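Local coordinates for protein HP0958 (Helicobacter pylori, PDB 3NA7) that probably acts as a chaperone and post-transcriptional regulator in flagellar biogenesis, joining a coiled-coil hairpin to a zinc-ribbon domain, at residues E53-L58 with K121-K126; L60-N65 with R111-L116; Q199-C204 with I223-C228. One frame throughout, in Å; residues are numbered along the deposited sequence.

Contact 1 (E53-L58 with K121-K126); sequences EEKLAL and KRKSEK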
loop_
_atom_site.group_PDB
_atom_site.type_symbol
_atom_site.label_atom_id
_atom_site.label_comp_id
_atom_site.label_asym_id
_atom_site.label_seq_id
_atom_site.Cartn_x
_atom_site.Cartn_y
_atom_site.Cartn_z
ATOM N N GLU A 53 -1.342 -4.066 -22.533
ATOM C CA GLU A 53 0.041 -4.060 -23.038
ATOM C C GLU A 53 0.496 -5.472 -23.446
ATOM O O GLU A 53 1.151 -5.639 -24.481
ATOM C CB GLU A 53 1.022 -3.436 -22.046
ATOM C CG GLU A 53 0.852 -1.928 -21.817
ATOM C CD GLU A 53 0.849 -1.104 -23.116
ATOM O OE1 GLU A 53 1.948 -0.839 -23.671
ATOM O OE2 GLU A 53 -0.257 -0.705 -23.574
ATOM N N GLU A 54 0.135 -6.488 -22.667
ATOM C CA GLU A 54 0.509 -7.851 -23.041
ATOM C C GLU A 54 -0.195 -8.319 -24.306
ATOM O O GLU A 54 0.398 -9.017 -25.115
ATOM C CB GLU A 54 0.302 -8.833 -21.899
ATOM C CG GLU A 54 1.213 -8.536 -20.754
ATOM C CD GLU A 54 0.735 -9.078 -19.430
ATOM O OE1 GLU A 54 -0.289 -9.806 -19.375
ATOM O OE2 GLU A 54 1.399 -8.752 -18.429
ATOM N N LYS A 55 -1.455 -7.928 -24.481
ATOM C CA LYS A 55 -2.167 -8.254 -25.715
ATOM C C LYS A 55 -1.536 -7.547 -26.938
ATOM O O LYS A 55 -1.474 -8.107 -28.035
ATOM C CB LYS A 55 -3.656 -7.934 -25.611
ATOM C CG LYS A 55 -4.469 -8.804 -24.677
ATOM C CD LYS A 55 -5.809 -8.070 -24.293
ATOM C CE LYS A 55 -6.722 -7.876 -25.529
ATOM N NZ LYS A 55 -7.886 -7.003 -25.271
ATOM N N LEU A 56 -1.041 -6.337 -26.741
ATOM C CA LEU A 56 -0.366 -5.623 -27.813
ATOM C C LEU A 56 0.914 -6.320 -28.288
ATOM O O LEU A 56 1.134 -6.464 -29.495
ATOM C CB LEU A 56 -0.087 -4.172 -27.416
ATOM C CG LEU A 56 -1.194 -3.153 -27.705
ATOM C CD1 LEU A 56 -1.088 -1.897 -26.814
ATOM C CD2 LEU A 56 -1.171 -2.762 -29.203
ATOM N N ALA A 57 1.737 -6.757 -27.340
ATOM C CA ALA A 57 2.975 -7.477 -27.655
ATOM C C ALA A 57 2.652 -8.757 -28.391
ATOM O O ALA A 57 3.314 -9.108 -29.370
ATOM C CB ALA A 57 3.788 -7.767 -26.371
ATOM N N LEU A 58 1.613 -9.449 -27.938
ATOM C CA LEU A 58 1.206 -10.691 -28.575
ATOM C C LEU A 58 0.674 -10.476 -29.984
ATOM O O LEU A 58 0.891 -11.296 -30.875
ATOM C CB LEU A 58 0.177 -11.415 -27.734
ATOM C CG LEU A 58 0.625 -12.049 -26.427
ATOM C CD1 LEU A 58 -0.620 -12.424 -25.634
ATOM C CD2 LEU A 58 1.496 -13.289 -26.668
ATOM N N LYS A 121 -7.174 -13.990 -26.436
ATOM C CA LYS A 121 -8.551 -14.199 -26.014
ATOM C C LYS A 121 -8.693 -14.406 -24.493
ATOM O O LYS A 121 -9.610 -13.840 -23.879
ATOM C CB LYS A 121 -9.115 -15.394 -26.766
ATOM C CG LYS A 121 -10.595 -15.375 -27.070
ATOM C CD LYS A 121 -10.886 -16.216 -28.346
ATOM C CE LYS A 121 -12.389 -16.339 -28.640
ATOM N NZ LYS A 121 -13.075 -17.439 -27.881
ATOM N N ARG A 122 -7.808 -15.207 -23.885
ATOM C CA ARG A 122 -7.857 -15.445 -22.434
ATOM C C ARG A 122 -7.640 -14.152 -21.665
ATOM O O ARG A 122 -8.238 -13.939 -20.609
ATOM C CB ARG A 122 -6.857 -16.507 -21.933
ATOM C CG ARG A 122 -7.051 -17.967 -22.411
ATOM C CD ARG A 122 -8.527 -18.382 -22.692
ATOM N NE ARG A 122 -8.616 -19.134 -23.957
ATOM C CZ ARG A 122 -9.619 -19.069 -24.842
ATOM N NH1 ARG A 122 -10.676 -18.295 -24.628
ATOM N NH2 ARG A 122 -9.560 -19.792 -25.959
ATOM N N LYS A 123 -6.773 -13.302 -22.190
ATOM C CA LYS A 123 -6.503 -12.028 -21.553
ATOM C C LYS A 123 -7.708 -11.107 -21.660
ATOM O O LYS A 123 -8.006 -10.415 -20.702
ATOM C CB LYS A 123 -5.233 -11.371 -22.108
ATOM C CG LYS A 123 -3.936 -12.151 -21.718
ATOM C CD LYS A 123 -2.666 -11.387 -22.101
ATOM C CE LYS A 123 -1.395 -12.199 -21.816
ATOM N NZ LYS A 123 -1.068 -12.326 -20.360
ATOM N N SER A 124 -8.391 -11.111 -22.810
ATOM C CA SER A 124 -9.595 -10.306 -23.019
ATOM C C SER A 124 -10.744 -10.782 -22.112
ATOM O O SER A 124 -11.521 -9.955 -21.618
ATOM C CB SER A 124 -10.047 -10.334 -24.484
ATOM O OG SER A 124 -9.082 -9.743 -25.329
ATOM N N GLU A 125 -10.849 -12.105 -21.906
ATOM C CA GLU A 125 -11.786 -12.652 -20.924
ATOM C C GLU A 125 -11.461 -12.181 -19.514
ATOM O O GLU A 125 -12.368 -11.825 -18.755
ATOM C CB GLU A 125 -11.819 -14.179 -20.950
ATOM C CG GLU A 125 -12.629 -14.762 -22.076
ATOM C CD GLU A 125 -12.220 -16.206 -22.428
ATOM O OE1 GLU A 125 -12.309 -16.556 -23.625
ATOM O OE2 GLU A 125 -11.801 -16.979 -21.526
ATOM N N LYS A 126 -10.168 -12.176 -19.166
ATOM C CA LYS A 126 -9.756 -11.714 -17.845
ATOM C C LYS A 126 -10.063 -10.226 -17.669
ATOM O O LYS A 126 -10.506 -9.812 -16.604
ATOM C CB LYS A 126 -8.274 -11.999 -17.579
ATOM C CG LYS A 126 -7.737 -11.439 -16.262
ATOM C CD LYS A 126 -8.417 -12.139 -15.067
ATOM C CE LYS A 126 -7.797 -11.732 -13.745
ATOM N NZ LYS A 126 -8.487 -12.449 -12.659
#
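Lys123 reaches across from helix 91-171 to Glu54 on helix 24-85, and a salt bridge joins them. Its ammonium NZ lies 2.8 Å from Glu54 OE1 and meets that oxygen from above the carboxylate plane, 38° out of it. The lysine chain runs extended as far as CE and then turns at its last bond (chi4 -72°), which carries NZ round to the glutamate. The two side chains cross at about a right angle. Glu54 is further held through OE2, which accepts a hydrogen bond from Asn50, so both carboxylate oxygens have partners.

Lys55 adds a weak hydrogen bond, its NZ 3.0 Å from Ser124 OG. The bend at chi3 folds CE out of line with the rest of the chain. Glu52 and Gln127 are the main partners of this NZ; serine suits its place because it is short enough to leave room for the lysine end.

Between these polar ends the methylenes pack. Lys55 and Lys123 slide past each other in opposite directions, with Lys55 CG 3.7 Å from Lys123 CB. Glu54 CB sits 3.8 Å from Lys123 CE, and Leu58 offers a methyl, CD1, to the same carbon at 3.9 Å.

The helix axes are 10.0 Å apart and nearly antiparallel, at 164°. Long lysine chains suit that spacing: their aliphatic parts fill the interface, while Lys123 NZ ends on Glu54 and Lys55 NZ is held mainly by Gln127 and Glu52, so this part of the coiled coil is joined by mixed polar and apolar contacts.

Contact 2 (L60-N65 with R111-L116); sequences LQVSKN and REIENL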
loop_
_atom_site.group_PDB
_atom_site.type_symbol
_atom_site.label_atom_id
_atom_site.label_comp_id
_atom_site.label_asym_id
_atom_site.label_seq_id
_atom_site.Cartn_x
_atom_site.Cartn_y
_atom_site.Cartn_z
ATOM N N LEU A 60 1.588 -8.160 -31.990
ATOM C CA LEU A 60 2.801 -7.940 -32.781
ATOM C C LEU A 60 3.426 -9.266 -33.231
ATOM O O LEU A 60 3.829 -9.395 -34.380
ATOM C CB LEU A 60 3.807 -7.077 -32.007
ATOM C CG LEU A 60 5.168 -6.675 -32.608
ATOM C CD1 LEU A 60 5.071 -6.080 -34.024
ATOM C CD2 LEU A 60 5.894 -5.706 -31.668
ATOM N N GLN A 61 3.469 -10.252 -32.340
ATOM C CA GLN A 61 3.940 -11.592 -32.690
ATOM C C GLN A 61 3.048 -12.263 -33.711
ATOM O O GLN A 61 3.545 -12.859 -34.657
ATOM C CB GLN A 61 4.020 -12.485 -31.463
ATOM C CG GLN A 61 5.096 -12.115 -30.489
ATOM C CD GLN A 61 5.311 -13.206 -29.472
ATOM O OE1 GLN A 61 5.008 -13.042 -28.286
ATOM N NE2 GLN A 61 5.831 -14.342 -29.931
ATOM N N VAL A 62 1.733 -12.199 -33.509
ATOM C CA VAL A 62 0.783 -12.679 -34.519
ATOM C C VAL A 62 1.132 -12.112 -35.910
ATOM O O VAL A 62 1.138 -12.836 -36.893
ATOM C CB VAL A 62 -0.694 -12.365 -34.147
ATOM C CG1 VAL A 62 -1.643 -12.602 -35.344
ATOM C CG2 VAL A 62 -1.139 -13.206 -32.911
ATOM N N SER A 63 1.462 -10.830 -35.962
ATOM C CA SER A 63 1.715 -10.136 -37.212
ATOM C C SER A 63 3.047 -10.550 -37.835
ATOM O O SER A 63 3.153 -10.679 -39.060
ATOM C CB SER A 63 1.680 -8.632 -36.980
ATOM O OG SER A 63 1.785 -7.957 -38.212
ATOM N N LYS A 64 4.049 -10.765 -36.983
ATOM C CA LYS A 64 5.370 -11.227 -37.413
ATOM C C LYS A 64 5.295 -12.638 -37.972
ATOM O O LYS A 64 5.802 -12.906 -39.064
ATOM C CB LYS A 64 6.392 -11.123 -36.278
ATOM C CG LYS A 64 6.955 -9.716 -36.111
ATOM C CD LYS A 64 7.816 -9.557 -34.851
ATOM C CE LYS A 64 8.448 -8.167 -34.798
ATOM N NZ LYS A 64 8.965 -7.790 -33.450
ATOM N N ASN A 65 4.629 -13.522 -37.239
ATOM C CA ASN A 65 4.333 -14.863 -37.719
ATOM C C ASN A 65 3.531 -14.878 -39.023
ATOM O O ASN A 65 3.678 -15.801 -39.831
ATOM C CB ASN A 65 3.573 -15.666 -36.652
ATOM C CG ASN A 65 4.482 -16.205 -35.558
ATOM O OD1 ASN A 65 5.082 -17.276 -35.699
ATOM N ND2 ASN A 65 4.574 -15.479 -34.457
ATOM N N ARG A 111 -0.148 -23.014 -36.462
ATOM C CA ARG A 111 -0.287 -23.396 -35.051
ATOM C C ARG A 111 0.158 -22.296 -34.067
ATOM O O ARG A 111 -0.517 -22.067 -33.065
ATOM C CB ARG A 111 0.434 -24.708 -34.705
ATOM C CG ARG A 111 0.094 -25.908 -35.590
ATOM C CD ARG A 111 0.583 -27.262 -35.002
ATOM N NE ARG A 111 2.032 -27.473 -35.099
ATOM C CZ ARG A 111 2.656 -28.065 -36.125
ATOM N NH1 ARG A 111 3.979 -28.210 -36.105
ATOM N NH2 ARG A 111 1.973 -28.519 -37.173
ATOM N N GLU A 112 1.300 -21.664 -34.322
ATOM C CA GLU A 112 1.809 -20.617 -33.447
ATOM C C GLU A 112 0.848 -19.413 -33.411
ATOM O O GLU A 112 0.534 -18.909 -32.350
ATOM C CB GLU A 112 3.250 -20.194 -33.847
ATOM C CG GLU A 112 3.818 -18.944 -33.113
ATOM C CD GLU A 112 4.111 -19.187 -31.641
ATOM O OE1 GLU A 112 4.445 -18.231 -30.899
ATOM O OE2 GLU A 112 4.015 -20.343 -31.207
ATOM N N ILE A 113 0.371 -18.988 -34.569
ATOM C CA ILE A 113 -0.619 -17.918 -34.639
ATOM C C ILE A 113 -1.903 -18.269 -33.887
ATOM O O ILE A 113 -2.405 -17.448 -33.115
ATOM C CB ILE A 113 -0.946 -17.546 -36.088
ATOM C CG1 ILE A 113 0.319 -17.044 -36.782
ATOM C CG2 ILE A 113 -2.121 -16.500 -36.143
ATOM C CD1 ILE A 113 0.189 -16.943 -38.322
ATOM N N GLU A 114 -2.427 -19.476 -34.099
ATOM C CA GLU A 114 -3.610 -19.908 -33.369
ATOM C C GLU A 114 -3.369 -19.908 -31.852
ATOM O O GLU A 114 -4.260 -19.536 -31.078
ATOM C CB GLU A 114 -4.062 -21.282 -33.841
ATOM C CG GLU A 114 -5.407 -21.763 -33.287
ATOM C CD GLU A 114 -5.836 -23.100 -33.882
ATOM O OE1 GLU A 114 -5.658 -23.286 -35.114
ATOM O OE2 GLU A 114 -6.359 -23.957 -33.123
ATOM N N ASN A 115 -2.171 -20.319 -31.431
ATOM C CA ASN A 115 -1.810 -20.318 -30.009
ATOM C C ASN A 115 -1.774 -18.917 -29.403
ATOM O O ASN A 115 -2.242 -18.710 -28.272
ATOM C CB ASN A 115 -0.464 -21.018 -29.774
ATOM C CG ASN A 115 -0.599 -22.526 -29.670
ATOM O OD1 ASN A 115 -1.675 -23.047 -29.356
ATOM N ND2 ASN A 115 0.506 -23.243 -29.929
ATOM N N LEU A 116 -1.193 -17.976 -30.149
ATOM C CA LEU A 116 -1.093 -16.601 -29.696
ATOM C C LEU A 116 -2.496 -15.995 -29.580
ATOM O O LEU A 116 -2.827 -15.378 -28.571
ATOM C CB LEU A 116 -0.213 -15.767 -30.641
ATOM C CG LEU A 116 1.283 -16.100 -30.736
ATOM C CD1 LEU A 116 1.909 -15.622 -32.050
ATOM C CD2 LEU A 116 2.062 -15.589 -29.517
#
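Val62 and Leu116 slide past each other in opposite directions between helices 24-85 and 91-171, with Val62 CG2 3.5 Å from Leu116 CB. The other valine branch, CG1, is anti to the backbone N and meets Ile113 CG2 at 4.0 Å, the two side chains crossing at about a right angle. A beta-branched residue suits this place because its two methyls serve two partners one helical turn apart.

Leu116 divides its methyls in a similar way. CD1 lies 3.8 Å from Gln61 CB and also touches Asn65 ND2, while CD2 rests near the end of Gln61, whose chain crosses the leucine at about a right angle.

Asn65 fills the interface one turn further along. Its CB packs on Ile113 CG1 at 3.5 Å, and its OD1 faces Glu112 CG at 3.3 Å, with the amide and carboxylate planes turned 41° apart. What fixes the amide is a bond within its own helix: ND2 donates to Gln61 O at 2.8 Å, with an N-H...O angle of 161°. The donor stands above the carbonyl plane, 56° out of it, and the same oxygen also accepts from Asn65 N.

The axes, nearly antiparallel, come within 9.4 Å, and Val62 and Ile113 bring their CA atoms to 5.4 Å. Leu58, Leu69 and Ile120 continue the apolar packing along the coiled coil. Largely apolar contact, flanked by the polar chains of Gln61, Asn65 and Glu112, therefore joins the two helices here, and the asparagine can sit among these side chains because one ND2 hydrogen bond goes to Gln61 O of its own helix.

Contact 3 (Q199-C204 with I223-C228); sequences QACGGC and ITCPYC. With ZN (zinc ion), chain B.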
loop_
_atom_site.group_PDB
_atom_site.type_symbol
_atom_site.label_atom_id
_atom_site.label_comp_id
_atom_site.label_asym_id
_atom_site.label_seq_id
_atom_site.Cartn_x
_atom_site.Cartn_y
_atom_site.Cartn_z
ATOM N N GLN A 199 12.389 -0.709 38.347
ATOM C CA GLN A 199 13.256 0.378 38.782
ATOM C C GLN A 199 13.857 1.034 37.538
ATOM O O GLN A 199 14.931 1.636 37.587
ATOM C CB GLN A 199 14.353 -0.173 39.697
ATOM C CG GLN A 199 15.087 0.864 40.535
ATOM C CD GLN A 199 16.109 0.242 41.483
ATOM O OE1 GLN A 199 15.865 -0.812 42.085
ATOM N NE2 GLN A 199 17.250 0.909 41.638
ATOM N N ALA A 200 13.150 0.920 36.417
ATOM C CA ALA A 200 13.652 1.437 35.146
ATOM C C ALA A 200 12.732 2.518 34.568
ATOM O O ALA A 200 11.545 2.581 34.907
ATOM C CB ALA A 200 13.836 0.292 34.153
ATOM N N CYS A 201 13.275 3.357 33.688
ATOM C CA CYS A 201 12.472 4.392 33.043
ATOM C C CYS A 201 11.346 3.696 32.281
ATOM O O CYS A 201 11.619 2.785 31.522
ATOM C CB CYS A 201 13.343 5.216 32.087
ATOM S SG CYS A 201 12.482 6.426 30.980
ATOM N N GLY A 202 10.096 4.108 32.494
ATOM C CA GLY A 202 8.969 3.572 31.730
ATOM C C GLY A 202 8.992 3.891 30.234
ATOM O O GLY A 202 8.100 3.466 29.485
ATOM N N GLY A 203 10.004 4.648 29.807
ATOM C CA GLY A 203 10.157 5.092 28.422
ATOM C C GLY A 203 11.364 4.511 27.710
ATOM O O GLY A 203 11.252 4.110 26.571
ATOM N N CYS A 204 12.529 4.474 28.360
ATOM C CA CYS A 204 13.695 3.791 27.760
ATOM C C CYS A 204 14.067 2.438 28.393
ATOM O O CYS A 204 14.877 1.706 27.838
ATOM C CB CYS A 204 14.916 4.719 27.703
ATOM S SG CYS A 204 15.622 5.122 29.298
ATOM N N ILE A 223 10.857 14.961 37.862
ATOM C CA ILE A 223 12.202 14.570 37.478
ATOM C C ILE A 223 12.158 14.045 36.049
ATOM O O ILE A 223 11.120 13.531 35.606
ATOM C CB ILE A 223 12.783 13.495 38.458
ATOM C CG1 ILE A 223 12.613 13.916 39.925
ATOM C CG2 ILE A 223 14.264 13.229 38.183
ATOM C CD1 ILE A 223 11.209 13.727 40.493
ATOM N N THR A 224 13.274 14.205 35.335
ATOM C CA THR A 224 13.443 13.608 34.022
ATOM C C THR A 224 14.405 12.449 34.104
ATOM O O THR A 224 15.330 12.451 34.920
ATOM C CB THR A 224 13.987 14.588 32.962
ATOM O OG1 THR A 224 15.322 14.994 33.303
ATOM C CG2 THR A 224 13.080 15.795 32.822
ATOM N N CYS A 225 14.192 11.466 33.239
ATOM C CA CYS A 225 15.092 10.342 33.143
ATOM C C CYS A 225 16.454 10.814 32.657
ATOM O O CYS A 225 16.542 11.588 31.714
ATOM C CB CYS A 225 14.538 9.277 32.193
ATOM S SG CYS A 225 15.790 8.064 31.753
ATOM N N PRO A 226 17.526 10.320 33.288
ATOM C CA PRO A 226 18.860 10.780 32.904
ATOM C C PRO A 226 19.403 10.111 31.635
ATOM O O PRO A 226 20.423 10.547 31.096
ATOM C CB PRO A 226 19.710 10.419 34.126
ATOM C CG PRO A 226 19.038 9.191 34.686
ATOM C CD PRO A 226 17.557 9.393 34.438
ATOM N N TYR A 227 18.736 9.060 31.159
ATOM C CA TYR A 227 19.172 8.388 29.928
ATOM C C TYR A 227 18.506 8.937 28.678
ATOM O O TYR A 227 19.157 9.040 27.628
ATOM C CB TYR A 227 18.977 6.876 30.014
ATOM C CG TYR A 227 19.326 6.294 31.368
ATOM C CD1 TYR A 227 20.619 6.412 31.893
ATOM C CD2 TYR A 227 18.368 5.645 32.129
ATOM C CE1 TYR A 227 20.944 5.886 33.145
ATOM C CE2 TYR A 227 18.685 5.108 33.384
ATOM C CZ TYR A 227 19.973 5.227 33.882
ATOM O OH TYR A 227 20.292 4.688 35.114
ATOM N N CYS A 228 17.232 9.318 28.771
ATOM C CA CYS A 228 16.512 9.738 27.556
ATOM C C CYS A 228 15.812 11.089 27.616
ATOM O O CYS A 228 15.465 11.630 26.581
ATOM C CB CYS A 228 15.492 8.679 27.136
ATOM S SG CYS A 228 14.177 8.618 28.311
HETATM ZN ZN ZN B . 14.335 6.932 30.081
#
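The zinc site of the C4-type zinc ribbon is built here from two Cys-x-x-Cys loops, one in each segment. Cys201 SG binds the zinc ion at 2.1 Å and Cys204 SG at 2.4 Å; Cys225 SG and Cys228 SG complete the four-sulfur shell, each at 2.5 Å. Cysteine suits these places because its soft thiolate favours zinc.

The loops match. The first cysteine of each has SG anti to the backbone N (chi1 171° in Cys201), whereas the second has it between the backbone N and the carbonyl carbon (chi1 69° in Cys204). The leading sulfur also accepts backbone N-H groups: Cys204 N lies 3.3 Å from Cys201 SG, with a weaker bond from Gly203 N, and Tyr227 N lies 3.2 Å from Cys225 SG, to which Cys228 N also donates. Such bonds would temper the negative charge on the sulfurs. Glycine suits position 203, where a CB would be crowded by Cys201 SG.

Tyr227 brings its ring edge to Cys204 SG, 5.3 Å from the ring centroid, and its hydroxyl bonds to Arg207 O. Each loop is a zinc knuckle, and two facing knuckles round one zinc mark zinc-ribbon folds.

In the fold
After helix 4-22 the chain runs along helix 24-85, passing first the 53-58 side of contact 1 and then the 60-65 side of contact 2. It turns back into helix 91-171, so that contact 2 closes the shorter loop, nested inside the one closed by contact 1. Their centres are 13 Å apart, and Leu58 of one packs on Leu116 of the other, making them neighbouring steps of one antiparallel coiled-coil hairpin. Contact 3 opens only later, in series, after helix 175-188; it closes a loop containing helix 210-218 and ties together the zinc-ribbon domain. Its centre lies about 62 Å from that of contact 1, across the chain's centre.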